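Local coordinates for coenzyme f420-dependent n5,n10-methylenetetrahydromethanopterin reductase (Methanopyrus kandleri, PDB 1EZW) that catalyses the reversible reduction of methylenetetrahydromethanopterin to methyltetrahydromethanopterin with reduced coenzyme F420 as hydride donor, a step of methanogenesis from carbon dioxide, at the interface of chains A and B and the interface of chains A and C. Sequence-based numbering; all coordinates share one arbitrary frame. Chains: chain A/B/C, Coenzyme f420-dependent n5,n10-methylenetetrahydromethanopterin reductase.

Contact 1: the interface of chains A and B. Residues chain A 18, 21, 24-25, 55, 333; chain B 15, 17-18.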
loop_
_atom_site.group_PDB
_atom_site.type_symbol
_atom_site.label_atom_id
_atom_site.label_comp_id
_atom_site.label_asym_id
_atom_site.label_seq_id
_atom_site.Cartn_x
_atom_site.Cartn_y
_atom_site.Cartn_z
ATOM N N LYS A 18 -10.345 -2.076 -7.664
ATOM C CA LYS A 18 -11.271 -1.135 -8.317
ATOM C C LYS A 18 -12.081 -0.424 -7.231
ATOM O O LYS A 18 -12.271 0.806 -7.272
ATOM C CB LYS A 18 -12.203 -1.887 -9.265
ATOM C CG LYS A 18 -13.403 -1.063 -9.786
ATOM C CD LYS A 18 -12.979 0.178 -10.535
ATOM C CE LYS A 18 -12.339 -0.144 -11.866
ATOM N NZ LYS A 18 -13.307 -0.815 -12.732
ATOM N N HIS A 21 -9.808 2.099 -5.701
ATOM C CA HIS A 21 -9.665 3.219 -6.626
ATOM C C HIS A 21 -10.912 4.142 -6.595
ATOM O O HIS A 21 -10.746 5.380 -6.574
ATOM C CB HIS A 21 -9.498 2.650 -8.059
ATOM C CG HIS A 21 -9.647 3.679 -9.150
ATOM N ND1 HIS A 21 -8.766 4.728 -9.330
ATOM C CD2 HIS A 21 -10.617 3.844 -10.079
ATOM C CE1 HIS A 21 -9.189 5.487 -10.317
ATOM N NE2 HIS A 21 -10.310 4.979 -10.790
ATOM N N LYS A 24 -10.871 6.293 -3.600
ATOM C CA LYS A 24 -9.944 7.419 -3.755
ATOM C C LYS A 24 -10.587 8.512 -4.652
ATOM O O LYS A 24 -10.473 9.692 -4.328
ATOM C CB LYS A 24 -8.604 6.920 -4.351
ATOM C CG LYS A 24 -7.594 8.026 -4.735
ATOM C CD LYS A 24 -7.197 8.832 -3.506
ATOM C CE LYS A 24 -5.845 9.583 -3.698
ATOM N NZ LYS A 24 -5.907 10.683 -4.639
ATOM N N VAL A 25 -11.251 8.134 -5.745
ATOM C CA VAL A 25 -11.919 9.130 -6.602
ATOM C C VAL A 25 -12.959 9.885 -5.788
ATOM O O VAL A 25 -12.994 11.128 -5.832
ATOM C CB VAL A 25 -12.521 8.517 -7.859
ATOM C CG1 VAL A 25 -13.232 9.621 -8.712
ATOM C CG2 VAL A 25 -11.363 7.893 -8.701
ATOM N N ILE A 55 -4.708 3.357 0.152
ATOM C CA ILE A 55 -4.848 4.161 -1.062
ATOM C C ILE A 55 -5.547 5.507 -0.898
ATOM O O ILE A 55 -5.780 6.221 -1.861
ATOM C CB ILE A 55 -5.633 3.316 -2.106
ATOM C CG1 ILE A 55 -4.870 2.016 -2.377
ATOM C CG2 ILE A 55 -5.840 4.085 -3.374
ATOM C CD1 ILE A 55 -3.499 2.221 -2.910
ATOM N N GLU A 333 -17.141 5.870 -11.999
ATOM C CA GLU A 333 -16.133 6.904 -11.805
ATOM C C GLU A 333 -16.569 8.275 -12.339
ATOM O O GLU A 333 -16.409 9.298 -11.656
ATOM C CB GLU A 333 -14.794 6.451 -12.427
ATOM C CG GLU A 333 -13.728 7.521 -12.432
ATOM C CD GLU A 333 -12.368 6.939 -12.784
ATOM O OE1 GLU A 333 -11.494 7.718 -13.209
ATOM O OE2 GLU A 333 -12.214 5.705 -12.635
ATOM N N LYS B 15 -5.450 8.511 -13.642
ATOM C CA LYS B 15 -5.242 8.441 -12.185
ATOM C C LYS B 15 -4.254 7.325 -11.796
ATOM O O LYS B 15 -4.363 6.177 -12.219
ATOM C CB LYS B 15 -6.576 8.164 -11.499
ATOM C CG LYS B 15 -7.564 9.321 -11.752
ATOM C CD LYS B 15 -8.933 9.098 -11.229
ATOM C CE LYS B 15 -9.864 10.272 -11.635
ATOM N NZ LYS B 15 -10.363 10.329 -13.080
ATOM N N THR B 17 -3.985 5.413 -9.270
ATOM C CA THR B 17 -4.659 4.231 -8.755
ATOM C C THR B 17 -5.327 3.430 -9.887
ATOM O O THR B 17 -5.492 2.218 -9.760
ATOM C CB THR B 17 -5.708 4.624 -7.696
ATOM O OG1 THR B 17 -6.529 5.688 -8.209
ATOM C CG2 THR B 17 -5.021 5.095 -6.459
ATOM N N LYS B 18 -5.747 4.080 -10.972
ATOM C CA LYS B 18 -6.348 3.329 -12.088
ATOM C C LYS B 18 -5.233 2.581 -12.821
ATOM O O LYS B 18 -5.375 1.392 -13.163
ATOM C CB LYS B 18 -7.060 4.285 -13.042
ATOM C CG LYS B 18 -7.477 3.663 -14.395
ATOM C CD LYS B 18 -8.409 2.485 -14.233
ATOM C CE LYS B 18 -9.780 2.898 -13.749
ATOM N NZ LYS B 18 -10.414 3.769 -14.738
HETATM O O HOH W 1 -9.427 6.428 -13.979
#
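The imidazole of A:His21 is sandwiched between the two subunits of this luciferase-like TIM-barrel enzyme. On one face lies A:Val25 CG2 from the next turn of its own helix 16-28, 3.5 Å above the plane and towards the rim. On the other, the backbone of B:Lys18 covers the rim with its CA. The edge is lined by B:Lys15 CB, B:Thr17 CB and A:Glu333 OE1, and both ring nitrogens are used. ND1 shares a hydrogen bond with the hydroxyl of B:Thr17, 2.7 Å from ND1 to OG1 and fairly straight (159° at H), whose direction is not settled. NE2 donates to the carboxylate of A:Glu333, 2.7 Å from NE2 to OE2; the oxygen lies in the ring plane, yet it is met from above the carboxylate plane, 54° out of it. B:Thr17 keeps OG1 in the crowded position between backbone N and carbonyl carbon (chi1 49°), so its methyl faces A:Ile55, tight at 3.3 Å from CG2 to CG2.

A:Glu333, extended, meets B:Lys15 tip to tip. Here B:Lys15 NZ forms a salt bridge of 2.8 Å to A:Glu333 OE1, which accepts on its anti lone pair. B:Lys18, folded back over the imidazole, brings NZ to OE2 at 3.4 Å, a weak bond, and a water links that amine to OE1. Two nearby amines would favour a charged carboxylate, which in turn might raise the basicity of A:His21.

Contact 2: the interface of chains A and C. Residues chain A 72, 74-75, 117, 119, 155-157; chain C 69-70, 106-109, 116.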
loop_
_atom_site.group_PDB
_atom_site.type_symbol
_atom_site.label_atom_id
_atom_site.label_comp_id
_atom_site.label_asym_id
_atom_site.label_seq_id
_atom_site.Cartn_x
_atom_site.Cartn_y
_atom_site.Cartn_z
ATOM N N HIS A 72 -17.841 -12.733 16.543
ATOM C CA HIS A 72 -17.968 -12.357 17.940
ATOM C C HIS A 72 -17.758 -10.844 18.035
ATOM O O HIS A 72 -16.934 -10.274 17.319
ATOM C CB HIS A 72 -16.882 -13.088 18.738
ATOM C CG HIS A 72 -17.063 -13.028 20.225
ATOM N ND1 HIS A 72 -16.815 -11.893 20.961
ATOM C CD2 HIS A 72 -17.484 -13.973 21.107
ATOM C CE1 HIS A 72 -17.081 -12.136 22.243
ATOM N NE2 HIS A 72 -17.485 -13.395 22.355
ATOM N N LEU A 74 -16.095 -9.113 20.007
ATOM C CA LEU A 74 -14.728 -8.740 20.340
ATOM C C LEU A 74 -13.890 -8.796 19.055
ATOM O O LEU A 74 -12.914 -8.070 18.939
ATOM C CB LEU A 74 -14.118 -9.697 21.386
ATOM C CG LEU A 74 -14.652 -9.439 22.807
ATOM C CD1 LEU A 74 -14.174 -10.593 23.748
ATOM C CD2 LEU A 74 -14.125 -8.073 23.330
ATOM N N ILE A 75 -14.261 -9.685 18.129
ATOM C CA ILE A 75 -13.561 -9.742 16.832
ATOM C C ILE A 75 -13.944 -8.478 16.011
ATOM O O ILE A 75 -13.086 -7.841 15.376
ATOM C CB ILE A 75 -13.913 -11.014 16.086
ATOM C CG1 ILE A 75 -13.268 -12.212 16.813
ATOM C CG2 ILE A 75 -13.445 -10.936 14.622
ATOM C CD1 ILE A 75 -11.732 -12.135 16.860
ATOM N N TRP A 117 -23.523 -15.440 21.516
ATOM C CA TRP A 117 -22.298 -15.256 22.287
ATOM C C TRP A 117 -22.410 -15.297 23.802
ATOM O O TRP A 117 -21.520 -14.838 24.522
ATOM C CB TRP A 117 -21.567 -13.982 21.827
ATOM C CG TRP A 117 -21.385 -13.898 20.309
ATOM C CD1 TRP A 117 -21.927 -12.954 19.471
ATOM C CD2 TRP A 117 -20.657 -14.809 19.459
ATOM N NE1 TRP A 117 -21.585 -13.222 18.169
ATOM C CE2 TRP A 117 -20.811 -14.350 18.131
ATOM C CE3 TRP A 117 -19.895 -15.973 19.696
ATOM C CZ2 TRP A 117 -20.225 -15.004 17.030
ATOM C CZ3 TRP A 117 -19.314 -16.630 18.600
ATOM C CH2 TRP A 117 -19.485 -16.132 17.278
ATOM N N PRO A 119 -23.060 -18.468 25.806
ATOM C CA PRO A 119 -23.202 -19.921 25.838
ATOM C C PRO A 119 -24.115 -20.484 26.907
ATOM O O PRO A 119 -24.742 -21.522 26.692
ATOM C CB PRO A 119 -21.753 -20.400 25.981
ATOM C CG PRO A 119 -21.017 -19.333 25.184
ATOM C CD PRO A 119 -21.625 -18.119 25.826
ATOM N N LYS A 155 -21.791 -12.640 26.685
ATOM C CA LYS A 155 -21.239 -12.625 28.029
ATOM C C LYS A 155 -19.750 -12.906 27.852
ATOM O O LYS A 155 -19.364 -13.939 27.345
ATOM C CB LYS A 155 -21.883 -13.689 28.941
ATOM C CG LYS A 155 -21.220 -13.691 30.328
ATOM C CD LYS A 155 -21.851 -14.761 31.262
ATOM C CE LYS A 155 -21.096 -14.785 32.602
ATOM N NZ LYS A 155 -21.779 -15.633 33.619
ATOM N N THR A 156 -18.914 -11.966 28.258
ATOM C CA THR A 156 -17.473 -12.163 28.120
ATOM C C THR A 156 -16.873 -12.588 29.450
ATOM O O THR A 156 -17.563 -12.601 30.494
ATOM C CB THR A 156 -16.764 -10.852 27.752
ATOM O OG1 THR A 156 -16.792 -9.945 28.862
ATOM C CG2 THR A 156 -17.448 -10.177 26.561
ATOM N N GLY A 157 -15.604 -12.978 29.399
ATOM C CA GLY A 157 -14.842 -13.244 30.603
ATOM C C GLY A 157 -14.140 -11.905 30.828
ATOM O O GLY A 157 -14.674 -10.855 30.476
ATOM N N TYR C 69 -14.967 -21.101 15.384
ATOM C CA TYR C 69 -15.982 -20.545 16.268
ATOM C C TYR C 69 -16.262 -19.073 16.339
ATOM O O TYR C 69 -17.413 -18.667 16.453
ATOM C CB TYR C 69 -15.683 -20.999 17.708
ATOM C CG TYR C 69 -15.435 -22.500 17.807
ATOM C CD1 TYR C 69 -14.140 -22.991 18.016
ATOM C CD2 TYR C 69 -16.470 -23.421 17.570
ATOM C CE1 TYR C 69 -13.870 -24.350 17.989
ATOM C CE2 TYR C 69 -16.195 -24.828 17.535
ATOM C CZ TYR C 69 -14.885 -25.266 17.746
ATOM O OH TYR C 69 -14.563 -26.633 17.728
ATOM N N THR C 70 -15.209 -18.261 16.329
ATOM C CA THR C 70 -15.435 -16.837 16.521
ATOM C C THR C 70 -15.953 -16.111 15.287
ATOM O O THR C 70 -16.294 -14.930 15.385
ATOM C CB THR C 70 -14.164 -16.150 17.004
ATOM O OG1 THR C 70 -13.189 -16.262 15.956
ATOM C CG2 THR C 70 -13.629 -16.814 18.352
ATOM N N MET C 106 -12.860 -14.476 26.136
ATOM C CA MET C 106 -14.005 -14.112 25.297
ATOM C C MET C 106 -15.342 -14.527 25.883
ATOM O O MET C 106 -16.359 -13.933 25.541
ATOM C CB MET C 106 -13.877 -14.743 23.913
ATOM C CG MET C 106 -12.646 -14.287 23.161
ATOM S SD MET C 106 -12.568 -14.944 21.493
ATOM C CE MET C 106 -13.731 -13.763 20.650
ATOM N N GLY C 107 -15.327 -15.562 26.723
ATOM C CA GLY C 107 -16.557 -16.064 27.322
ATOM C C GLY C 107 -17.023 -17.332 26.623
ATOM O O GLY C 107 -18.118 -17.818 26.863
ATOM N N LEU C 108 -16.205 -17.895 25.741
ATOM C CA LEU C 108 -16.585 -19.103 25.034
ATOM C C LEU C 108 -16.009 -20.300 25.772
ATOM O O LEU C 108 -14.929 -20.213 26.336
ATOM C CB LEU C 108 -16.004 -19.094 23.617
ATOM C CG LEU C 108 -16.616 -18.084 22.643
ATOM C CD1 LEU C 108 -15.848 -18.166 21.308
ATOM C CD2 LEU C 108 -18.100 -18.411 22.413
ATOM N N PRO C 109 -16.723 -21.423 25.771
ATOM C CA PRO C 109 -16.179 -22.584 26.470
ATOM C C PRO C 109 -14.977 -23.154 25.719
ATOM O O PRO C 109 -14.811 -22.942 24.502
ATOM C CB PRO C 109 -17.376 -23.543 26.502
ATOM C CG PRO C 109 -18.060 -23.268 25.161
ATOM C CD PRO C 109 -18.046 -21.718 25.186
ATOM N N ILE C 116 -22.332 -24.066 17.041
ATOM C CA ILE C 116 -22.645 -22.650 16.852
ATOM C C ILE C 116 -23.339 -22.257 15.560
ATOM O O ILE C 116 -24.281 -21.462 15.573
ATOM C CB ILE C 116 -21.366 -21.754 16.987
ATOM C CG1 ILE C 116 -20.762 -21.899 18.385
ATOM C CG2 ILE C 116 -21.734 -20.266 16.723
ATOM C CD1 ILE C 116 -19.520 -21.017 18.648
HETATM O O HOH W 2 -18.751 -14.837 24.388
HETATM O O HOH W 3 -19.796 -16.510 28.528
#
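Apolar packing at this subunit interface of the TIM-barrel reductase, a member of the mer family, is led by C:Met106, the last residue of helix 100-106. Its chain, bent at chi3 (80°), slides antiparallel past A:His72 and lays the methyl CE over the imidazole face in a CH-pi contact, 3.4 Å from CE to CG of the ring. A:Leu74 CD1 touches CA of the same methionine at 3.8 Å. Further along, the indole of A:Trp117 has A:His72 CA on one face, while C:Leu108 lies beside it and points the same way, bringing CD2 towards CE3. Two prolines, A:Pro119 and C:Pro109, cross obliquely and meet ring to ring, 3.8 Å from CG to CD.

Direct polar contact is made by the backbone: A:His72 N donates to C:Thr70 O, 2.9 Å and 157° at H, in the carbonyl plane. Next to it, C:Tyr69 O sits at the edge of the indole. The imidazole is fixed in rotation from within chain A, because A:Leu74 N donates to A:His72 ND1 (3.0 Å) almost in the ring plane, at the start of helix 73-86. With ND1 accepting, NE2 presumably carries the proton.

Water adds further links. One molecule lies in the plane of the imidazole, 2.8 Å from A:His72 NE2, and also reaches A:Trp117 O, A:Lys155 O and C:Met106 O. A second joins A:Lys155 O to C:Gly107 O, 2.7 Å from the latter.

Contact 3: the interface of chains A and C. Residues chain A 40-41, 104-105, 107; chain C 156-160.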
loop_
_atom_site.group_PDB
_atom_site.type_symbol
_atom_site.label_atom_id
_atom_site.label_comp_id
_atom_site.label_asym_id
_atom_site.label_seq_id
_atom_site.Cartn_x
_atom_site.Cartn_y
_atom_site.Cartn_z
ATOM N N TYR A 40 -20.885 -12.280 3.312
ATOM C CA TYR A 40 -19.904 -13.347 3.119
ATOM C C TYR A 40 -19.656 -13.674 1.649
ATOM O O TYR A 40 -18.572 -14.157 1.286
ATOM C CB TYR A 40 -20.369 -14.635 3.853
ATOM C CG TYR A 40 -21.376 -15.393 3.017
ATOM C CD1 TYR A 40 -20.943 -16.300 2.038
ATOM C CD2 TYR A 40 -22.736 -15.007 3.017
ATOM C CE1 TYR A 40 -21.805 -16.782 1.054
ATOM C CE2 TYR A 40 -23.618 -15.493 2.026
ATOM C CZ TYR A 40 -23.148 -16.354 1.052
ATOM O OH TYR A 40 -23.969 -16.718 -0.002
ATOM N N ASN A 41 -20.647 -13.419 0.784
ATOM C CA ASN A 41 -20.465 -13.805 -0.608
ATOM C C ASN A 41 -19.540 -12.899 -1.396
ATOM O O ASN A 41 -19.106 -13.241 -2.482
ATOM C CB ASN A 41 -21.824 -13.903 -1.340
ATOM C CG ASN A 41 -22.670 -12.661 -1.178
ATOM O OD1 ASN A 41 -22.951 -12.234 -0.074
ATOM N ND2 ASN A 41 -23.105 -12.099 -2.286
ATOM N N ASP A 104 -30.341 -16.067 5.194
ATOM C CA ASP A 104 -30.915 -17.328 4.711
ATOM C C ASP A 104 -29.846 -18.173 3.991
ATOM O O ASP A 104 -29.752 -19.406 4.190
ATOM C CB ASP A 104 -32.101 -17.072 3.754
ATOM C CG ASP A 104 -33.349 -16.572 4.483
ATOM O OD1 ASP A 104 -33.439 -16.733 5.711
ATOM O OD2 ASP A 104 -34.260 -16.031 3.805
ATOM N N LYS A 105 -29.030 -17.507 3.173
ATOM C CA LYS A 105 -27.990 -18.213 2.439
ATOM C C LYS A 105 -26.999 -18.828 3.421
ATOM O O LYS A 105 -26.559 -19.938 3.212
ATOM C CB LYS A 105 -27.224 -17.268 1.496
ATOM C CG LYS A 105 -28.015 -16.802 0.259
ATOM C CD LYS A 105 -27.201 -15.711 -0.437
ATOM C CE LYS A 105 -27.920 -15.060 -1.613
ATOM N NZ LYS A 105 -27.087 -13.872 -2.034
ATOM N N GLY A 107 -27.534 -19.774 6.488
ATOM C CA GLY A 107 -28.153 -20.796 7.322
ATOM C C GLY A 107 -28.538 -20.229 8.680
ATOM O O GLY A 107 -28.918 -20.960 9.583
ATOM N N THR C 156 -25.536 -24.680 6.185
ATOM C CA THR C 156 -25.762 -23.481 5.380
ATOM C C THR C 156 -27.046 -23.621 4.581
ATOM O O THR C 156 -27.681 -24.700 4.563
ATOM C CB THR C 156 -24.651 -23.292 4.338
ATOM O OG1 THR C 156 -24.746 -24.300 3.324
ATOM C CG2 THR C 156 -23.269 -23.392 4.988
ATOM N N GLY C 157 -27.450 -22.517 3.962
ATOM C CA GLY C 157 -28.554 -22.533 3.023
ATOM C C GLY C 157 -27.825 -22.692 1.688
ATOM O O GLY C 157 -26.761 -23.305 1.630
ATOM N N THR C 158 -28.371 -22.182 0.589
ATOM C CA THR C 158 -27.670 -22.274 -0.694
ATOM C C THR C 158 -26.917 -20.967 -0.794
ATOM O O THR C 158 -27.457 -19.948 -1.198
ATOM C CB THR C 158 -28.668 -22.433 -1.837
ATOM O OG1 THR C 158 -29.317 -23.704 -1.646
ATOM C CG2 THR C 158 -27.974 -22.412 -3.165
ATOM N N ALA C 159 -25.636 -21.023 -0.444
ATOM C CA ALA C 159 -24.841 -19.802 -0.365
ATOM C C ALA C 159 -24.004 -19.512 -1.600
ATOM O O ALA C 159 -22.925 -20.068 -1.752
ATOM C CB ALA C 159 -23.949 -19.894 0.863
ATOM N N ASP C 160 -24.512 -18.656 -2.487
ATOM C CA ASP C 160 -23.776 -18.338 -3.678
ATOM C C ASP C 160 -22.546 -17.530 -3.274
ATOM O O ASP C 160 -22.472 -16.975 -2.158
ATOM C CB ASP C 160 -24.662 -17.580 -4.667
ATOM C CG ASP C 160 -25.093 -16.239 -4.159
ATOM O OD1 ASP C 160 -25.528 -16.117 -2.995
ATOM O OD2 ASP C 160 -25.024 -15.281 -4.951
#
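Two crowded first torsions and one extended chain bring the groups together. A:Tyr40 holds its ring between backbone N and carbonyl carbon (chi1 82°), and C:Asp160 does the same with its carboxylate (chi1 65°). A:Lys105 instead sets CG anti to its carbonyl carbon (chi1 -72°), then runs straight out past C:Thr158 O and crosses C:Asp160 obliquely.

The phenol hydroxyl of A:Tyr40 donates to the backbone carbonyl of C:Asp160, 2.6 Å from OH to O, in the carbonyl plane and on a lone pair. C:Asp160 N is also 3.2 Å from A:Tyr40 OH, but its N-H points elsewhere, so the bond to the carbonyl carries the contact. A:Tyr40 CZ packs on the methyl of C:Ala159, 3.6 Å from CZ to CB, while A:Asn41 CB covers part of one ring face from within chain A.

At the tip of A:Lys105, NZ forms a salt bridge with C:Asp160 OD1 at 2.9 Å, though as a hydrogen bond it is weak. The lysine carbonyl accepts from C:Gly157 N, 2.8 Å from O to N, with the donor well above the carbonyl plane rather than on a lone pair. Within chain C, C:Thr156 OG1 donates to C:Gly157 O at 2.8 Å, which helps hold this stretch of loop.

Part of the two-fold A-C subunit interface of the homotetramer, the patch sits in the TIM-barrel fold at the C-terminal end of helix 100-106 and the loop after strand 33-36, against the partner's loop segment 156-160.

Contacts 2 and 3 belong to one two-fold interface between chains A and C, the centres of their C-alpha atoms about 23 Å apart. Both use the end of helix 100-106 with Gly107 and the loop through Thr156 and Gly157, with the chains exchanged, so each subunit offers the same helix end and receives the same loop. Contact 1 joins chain A to chain B through helices 16-28 and 332-342, its C-alpha centre about 38 Å from that of contact 2 and 31 Å from that of contact 3, sharing no residue. Chain A uses separate surfaces for two partners, which fits a homotetramer of two loosely associated dimers.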